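Local coordinates for uncharacterized protein lp_0118 (Lactobacillus plantarum, PDB 3K2Y), which is of unknown function but, as a HIRAN-domain protein with a closed antiparallel beta-barrel, probably binds nucleic acid, at residues A72-M75 / D76-Q79. Sequence-based numbering, arbitrary orientation.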
loop_
_atom_site.group_PDB
_atom_site.type_symbol
_atom_site.label_atom_id
_atom_site.label_comp_id
_atom_site.label_asym_id
_atom_site.label_seq_id
_atom_site.Cartn_x
_atom_site.Cartn_y
_atom_site.Cartn_z
ATOM N N ALA A 72 4.528 -6.760 -13.430
ATOM C CA ALA A 72 3.316 -5.955 -13.494
ATOM C C ALA A 72 2.911 -5.781 -14.954
ATOM O O ALA A 72 1.731 -5.863 -15.295
ATOM C CB ALA A 72 3.558 -4.596 -12.853
ATOM N N THR A 73 3.901 -5.550 -15.810
ATOM C CA THR A 73 3.656 -5.367 -17.237
ATOM C C THR A 73 3.201 -6.676 -17.884
ATOM O O THR A 73 2.279 -6.684 -18.702
ATOM C CB THR A 73 4.927 -4.865 -17.960
ATOM O OG1 THR A 73 5.396 -3.669 -17.324
ATOM C CG2 THR A 73 4.626 -4.566 -19.428
ATOM N N LEU A 74 3.844 -7.782 -17.512
ATOM C CA LEU A 74 3.480 -9.089 -18.059
ATOM C C LEU A 74 2.054 -9.486 -17.703
ATOM O O LEU A 74 1.330 -10.030 -18.538
ATOM C CB LEU A 74 4.437 -10.171 -17.555
ATOM C CG LEU A 74 5.897 -10.057 -17.989
ATOM C CD1 LEU A 74 6.692 -11.224 -17.416
ATOM C CD2 LEU A 74 5.979 -10.046 -19.512
ATOM N N MET A 75 1.655 -9.227 -16.459
ATOM C CA MET A 75 0.314 -9.572 -16.002
ATOM C C MET A 75 -0.737 -8.727 -16.719
ATOM O O MET A 75 -1.848 -9.196 -16.969
ATOM C CB MET A 75 0.210 -9.413 -14.468
ATOM C CG MET A 75 0.946 -10.518 -13.686
ATOM S SD MET A 75 1.194 -10.301 -11.879
ATOM C CE MET A 75 -0.364 -10.903 -11.228
ATOM N N ASP A 76 -0.380 -7.491 -17.066
ATOM C CA ASP A 76 -1.309 -6.608 -17.775
ATOM C C ASP A 76 -1.504 -7.060 -19.214
ATOM O O ASP A 76 -2.468 -6.668 -19.871
ATOM C CB ASP A 76 -0.811 -5.161 -17.774
ATOM C CG ASP A 76 -1.013 -4.479 -16.441
ATOM O OD1 ASP A 76 -1.953 -4.870 -15.710
ATOM O OD2 ASP A 76 -0.246 -3.544 -16.129
ATOM N N GLN A 77 -0.580 -7.881 -19.702
ATOM C CA GLN A 77 -0.657 -8.399 -21.062
ATOM C C GLN A 77 -1.431 -9.712 -21.090
ATOM O O GLN A 77 -1.488 -10.379 -22.123
ATOM C CB GLN A 77 0.745 -8.622 -21.625
ATOM C CG GLN A 77 1.576 -7.358 -21.696
ATOM C CD GLN A 77 2.980 -7.617 -22.194
ATOM O OE1 GLN A 77 3.845 -6.747 -22.109
ATOM N NE2 GLN A 77 3.214 -8.814 -22.722
ATOM N N GLY A 78 -2.006 -10.079 -19.944
ATOM C CA GLY A 78 -2.788 -11.299 -19.843
ATOM C C GLY A 78 -2.041 -12.546 -19.399
ATOM O O GLY A 78 -2.648 -13.607 -19.235
ATOM N N GLN A 79 -0.731 -12.440 -19.200
ATOM C CA GLN A 79 0.054 -13.601 -18.786
ATOM C C GLN A 79 -0.359 -14.106 -17.407
ATOM O O GLN A 79 -0.597 -13.319 -16.488
ATOM C CB GLN A 79 1.548 -13.270 -18.785
ATOM C CG GLN A 79 2.065 -12.707 -20.100
ATOM C CD GLN A 79 3.566 -12.871 -20.257
ATOM O OE1 GLN A 79 4.321 -12.770 -19.288
ATOM N NE2 GLN A 79 4.009 -13.113 -21.484
HETATM O O HOH W 1 -3.225 -11.557 -16.239
#
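Asp-76 N still makes the helical bond to Ala-72 O (3.2 Å) where helix 68-76 runs out into a Schellman motif, the turn that leads the chain into barrel strand 80-87. The Asp-76 carboxylate bends back so that OD2 faces the Ala-72 carbonyl oxygen, an acceptor like itself, without bonding to it, while OD1 forms a salt bridge with Arg-39 on strand 34-39, tying the helix end to the barrel. Gln-77 N donates to Leu-74 O at 3.1 Å, from above the carbonyl plane, in an i to i-3 turn, and only weakly to Thr-73 O. The Gln-77 side chain, with CG beside the backbone N (chi1 -61°), runs back across Thr-73, bringing Gln-77 OE1 to 3.5 Å from the methyl CG2. Gly-78, with its positive phi of 92°, is the C' residue and donates to Met-75 O; a water links that oxygen to Gln-79 O. Gln-79 crosses the Leu-74 side chain, with Gln-79 OE1 3.1 Å from Leu-74 CB and close to CD2. Losing CG and the amide to an alanine here is likely to strip Leu-74 of contact along that flank. Gln-79 N closes the motif on Leu-74 O (3.2 Å), arriving from the opposite face to Gln-77 N.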